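Local atomic coordinates of agglutinin (Rhizoctonia solani, PDB entry 4G9N), a protein that binds N-acetylgalactosamine as a lectin of the ricin-type beta-trefoil family and so probably recognises glycans ending in this sugar. Residues L21-G26 and V63-Y68. Residues are numbered along the deposited sequence; the frame is centred on the assembly and turned at random.
With NGA (2-acetamido-2-deoxy-beta-D-galactopyranose), chain E.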
ATOM      1  N   LEU B  21       0.004  17.260  -5.861  1.00  2.69           N
ATOM      2  CA  LEU B  21      -1.443  17.315  -5.670  1.00  3.06           C
ATOM      3  C   LEU B  21      -1.815  18.654  -5.036  1.00  7.85           C
ATOM      4  O   LEU B  21      -1.297  19.018  -3.977  1.00  4.53           O
ATOM      5  CB  LEU B  21      -1.912  16.161  -4.783  1.00  3.13           C
ATOM      6  CG  LEU B  21      -3.415  15.882  -4.767  1.00  4.43           C
ATOM      7  CD1 LEU B  21      -3.823  15.179  -6.059  1.00  1.02           C
ATOM      8  CD2 LEU B  21      -3.815  15.053  -3.544  1.00  1.73           C
ATOM      9  N   ASP B  22      -2.730  19.372  -5.675  1.00  3.72           N
ATOM     10  CA  ASP B  22      -2.959  20.780  -5.372  1.00  3.50           C
ATOM     11  C   ASP B  22      -4.465  21.069  -5.238  1.00  4.64           C
ATOM     12  O   ASP B  22      -5.258  20.736  -6.127  1.00  8.72           O
ATOM     13  CB  ASP B  22      -2.313  21.617  -6.494  1.00  4.81           C
ATOM     14  CG  ASP B  22      -2.585  23.129  -6.368  1.00 13.43           C
ATOM     15  OD1 ASP B  22      -3.748  23.553  -6.557  1.00  6.29           O
ATOM     16  OD2 ASP B  22      -1.618  23.899  -6.134  1.00  6.84           O
ATOM     17  N   LEU B  23      -4.871  21.654  -4.118  1.00  4.64           N
ATOM     18  CA  LEU B  23      -6.257  22.110  -3.985  1.00  4.32           C
ATOM     19  C   LEU B  23      -6.393  23.537  -4.520  1.00  8.73           C
ATOM     20  O   LEU B  23      -5.804  24.467  -3.972  1.00  5.76           O
ATOM     21  CB  LEU B  23      -6.746  22.046  -2.537  1.00  2.76           C
ATOM     22  CG  LEU B  23      -8.212  22.461  -2.313  1.00  6.01           C
ATOM     23  CD1 LEU B  23      -9.199  21.521  -2.981  1.00  1.68           C
ATOM     24  CD2 LEU B  23      -8.524  22.588  -0.840  1.00  5.74           C
ATOM     25  N   TRP B  24      -7.165  23.694  -5.594  1.00  6.66           N
ATOM     26  CA  TRP B  24      -7.398  25.000  -6.225  1.00  9.84           C
ATOM     27  C   TRP B  24      -7.591  26.168  -5.231  1.00 10.82           C
ATOM     28  O   TRP B  24      -8.590  26.235  -4.506  1.00  6.62           O
ATOM     29  CB  TRP B  24      -8.587  24.898  -7.181  1.00  4.49           C
ATOM     30  CG  TRP B  24      -8.718  26.053  -8.114  1.00 15.64           C
ATOM     31  CD1 TRP B  24      -8.082  26.221  -9.312  1.00  8.01           C
ATOM     32  CD2 TRP B  24      -9.549  27.208  -7.930  1.00  9.26           C
ATOM     33  NE1 TRP B  24      -8.465  27.410  -9.884  1.00 11.35           N
ATOM     34  CE2 TRP B  24      -9.364  28.035  -9.057  1.00 11.39           C
ATOM     35  CE3 TRP B  24     -10.430  27.619  -6.928  1.00  8.72           C
ATOM     36  CZ2 TRP B  24     -10.028  29.255  -9.205  1.00 15.52           C
ATOM     37  CZ3 TRP B  24     -11.089  28.831  -7.074  1.00 19.49           C
ATOM     38  CH2 TRP B  24     -10.886  29.632  -8.206  1.00 16.75           C
ATOM     39  N   ARG B  25      -6.595  27.057  -5.204  1.00  8.23           N
ATOM     40  CA  ARG B  25      -6.521  28.220  -4.296  1.00 13.89           C
ATOM     41  C   ARG B  25      -6.717  27.904  -2.799  1.00 10.81           C
ATOM     42  O   ARG B  25      -6.970  28.801  -1.995  1.00 10.89           O
ATOM     43  CB  ARG B  25      -7.432  29.379  -4.771  1.00 11.70           C
ATOM     44  CG  ARG B  25      -7.436  29.573  -6.299  1.00 11.18           C
ATOM     45  CD  ARG B  25      -7.363  31.029  -6.775  1.00 19.01           C
ATOM     46  NE  ARG B  25      -8.642  31.730  -6.729  1.00 22.91           N
ATOM     47  CZ  ARG B  25      -9.205  32.397  -7.740  1.00 17.66           C
ATOM     48  NH1 ARG B  25      -8.631  32.476  -8.939  1.00  9.30           N
ATOM     49  NH2 ARG B  25     -10.376  32.987  -7.543  1.00 19.03           N
ATOM     50  N   GLY B  26      -6.577  26.632  -2.433  1.00  6.06           N
ATOM     51  CA  GLY B  26      -6.790  26.196  -1.061  1.00  4.36           C
ATOM     52  C   GLY B  26      -8.193  26.421  -0.508  1.00  6.49           C
ATOM     53  O   GLY B  26      -8.385  26.480   0.704  1.00  3.53           O
ATOM     54  N   VAL B  63      -4.358  20.697   4.163  1.00  4.17           N
ATOM     55  CA  VAL B  63      -3.916  21.483   5.305  1.00  2.77           C
ATOM     56  C   VAL B  63      -4.517  22.889   5.240  1.00  6.92           C
ATOM     57  O   VAL B  63      -4.979  23.412   6.244  1.00  4.05           O
ATOM     58  CB  VAL B  63      -2.370  21.544   5.383  1.00  4.47           C
ATOM     59  CG1 VAL B  63      -1.905  22.560   6.425  1.00  4.04           C
ATOM     60  CG2 VAL B  63      -1.808  20.172   5.711  1.00  2.11           C
ATOM     61  N   LYS B  64      -4.533  23.491   4.056  1.00  6.50           N
ATOM     62  CA  LYS B  64      -5.023  24.863   3.937  1.00  6.33           C
ATOM     63  C   LYS B  64      -6.534  24.970   4.194  1.00 10.67           C
ATOM     64  O   LYS B  64      -6.977  25.798   4.982  1.00  3.77           O
ATOM     65  CB  LYS B  64      -4.672  25.458   2.569  1.00  4.89           C
ATOM     66  CG  LYS B  64      -5.182  26.882   2.365  1.00  9.52           C
ATOM     67  CD  LYS B  64      -4.573  27.825   3.390  1.00 13.46           C
ATOM     68  CE  LYS B  64      -4.971  29.271   3.134  1.00 21.75           C
ATOM     69  NZ  LYS B  64      -4.479  29.733   1.810  1.00 36.11           N
ATOM     70  N   SER B  65      -7.314  24.117   3.538  1.00  7.92           N
ATOM     71  CA  SER B  65      -8.766  24.224   3.568  1.00  4.83           C
ATOM     72  C   SER B  65      -9.427  23.464   4.708  1.00  4.32           C
ATOM     73  O   SER B  65     -10.527  23.812   5.127  1.00  6.11           O
ATOM     74  CB  SER B  65      -9.348  23.682   2.274  1.00  6.43           C
ATOM     75  OG  SER B  65      -9.231  22.264   2.245  1.00  5.20           O
ATOM     76  N   GLY B  66      -8.785  22.399   5.172  1.00  4.11           N
ATOM     77  CA  GLY B  66      -9.415  21.505   6.119  1.00  2.43           C
ATOM     78  C   GLY B  66     -10.377  20.535   5.460  1.00  5.36           C
ATOM     79  O   GLY B  66     -10.882  19.626   6.113  1.00  9.95           O
ATOM     80  N   THR B  67     -10.638  20.710   4.166  1.00  5.71           N
ATOM     81  CA  THR B  67     -11.514  19.784   3.456  1.00  3.68           C
ATOM     82  C   THR B  67     -10.728  18.587   2.939  1.00  6.18           C
ATOM     83  O   THR B  67      -9.494  18.577   2.944  1.00  5.99           O
ATOM     84  CB  THR B  67     -12.297  20.457   2.303  1.00  7.03           C
ATOM     85  OG1 THR B  67     -11.388  20.942   1.313  1.00  3.06           O
ATOM     86  CG2 THR B  67     -13.135  21.609   2.830  1.00  7.86           C
ATOM     87  N   TYR B  68     -11.449  17.570   2.490  1.00  6.59           N
ATOM     88  CA  TYR B  68     -10.829  16.279   2.243  1.00  5.74           C
ATOM     89  C   TYR B  68     -10.791  15.959   0.763  1.00  7.75           C
ATOM     90  O   TYR B  68     -11.561  16.513  -0.015  1.00  6.98           O
ATOM     91  CB  TYR B  68     -11.617  15.192   2.960  1.00  6.00           C
ATOM     92  CG  TYR B  68     -11.552  15.242   4.474  1.00  9.06           C
ATOM     93  CD1 TYR B  68     -10.566  14.545   5.166  1.00  5.78           C
ATOM     94  CD2 TYR B  68     -12.490  15.965   5.209  1.00  4.94           C
ATOM     95  CE1 TYR B  68     -10.504  14.575   6.555  1.00  4.93           C
ATOM     96  CE2 TYR B  68     -12.440  16.007   6.600  1.00  7.54           C
ATOM     97  CZ  TYR B  68     -11.443  15.306   7.263  1.00 12.24           C
ATOM     98  OH  TYR B  68     -11.374  15.339   8.632  1.00  4.97           O
TER
HETATM   99  C1  NGA E 201      -3.166  29.647  -6.242  1.00  8.77           C
HETATM  100  C2  NGA E 201      -2.521  28.504  -5.468  1.00 11.34           C
HETATM  101  C3  NGA E 201      -2.106  27.410  -6.433  1.00  8.05           C
HETATM  102  C4  NGA E 201      -3.322  26.961  -7.242  1.00 11.87           C
HETATM  103  C5  NGA E 201      -3.940  28.171  -7.932  1.00  8.67           C
HETATM  104  C6  NGA E 201      -5.244  27.809  -8.624  1.00  8.42           C
HETATM  105  C7  NGA E 201      -1.334  29.125  -3.455  1.00 11.00           C
HETATM  106  C8  NGA E 201      -0.001  29.502  -2.868  1.00  8.18           C
HETATM  107  N2  NGA E 201      -1.358  29.007  -4.775  1.00  9.27           N
HETATM  108  O1  NGA E 201      -3.623  30.623  -5.332  1.00 16.94           O
HETATM  109  O3  NGA E 201      -1.509  26.354  -5.716  1.00  6.19           O
HETATM  110  O4  NGA E 201      -4.296  26.326  -6.439  1.00  5.59           O
HETATM  111  O5  NGA E 201      -4.256  29.174  -6.997  1.00 10.31           O
HETATM  112  O6  NGA E 201      -5.033  26.820  -9.604  1.00 14.71           O
HETATM  113  O7  NGA E 201      -2.330  28.933  -2.751  1.00 10.08           O
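Leu23 and Ser65 meet through van der Waals contact: one methyl of the leucine, CD2, presses on the serine, with CD2 to CB at 3.4 Å, tight for two carbons. With CG anti to the backbone N (chi1 -178°), the leucine extends its branched end to the loop, and CD2 also lies 3.9 Å from Thr67 OG1. Beside this methyl, Ser65 OG donates to Thr67 OG1 at 2.7 Å, a bond that spans Gly66 and gives the serine proton a partner where its hydroxyl lies against an apolar methyl.

A second set of contacts involves the backbone of Gly26, which closes the turn after the strand through its N bonded to Leu23 O. Gly26, at positive phi and with no CB, lets the Lys64 CG methylene and Ser65 CB come close to its backbone, with Ser65 CB 3.3 Å from Gly26 O.

Asp22, next to Leu23 on the strand, and the turn that follows bind the sugar. The carboxylate of Asp22 takes the O4 and O3 hydroxyls of the N-acetylgalactosamine on its two oxygens, OD1 to O4 at 2.8 Å, while Arg25 N donates to the same O4 at 2.7 Å. C6 of the sugar lies over a face of the Trp24 indole, 3.3 Å from CD1. Gln35 and Gln45 also bond to the carboxylate, and Gln35 reaches the sugar as well.

Within the beta-trefoil, the contact joins the end of strand 20-23 and its sugar-binding turn to the loop between strands 58-62 and 68-71, while Leu23 also packs on Thr32 of strand 32-37 and Trp47 of strand 47-51.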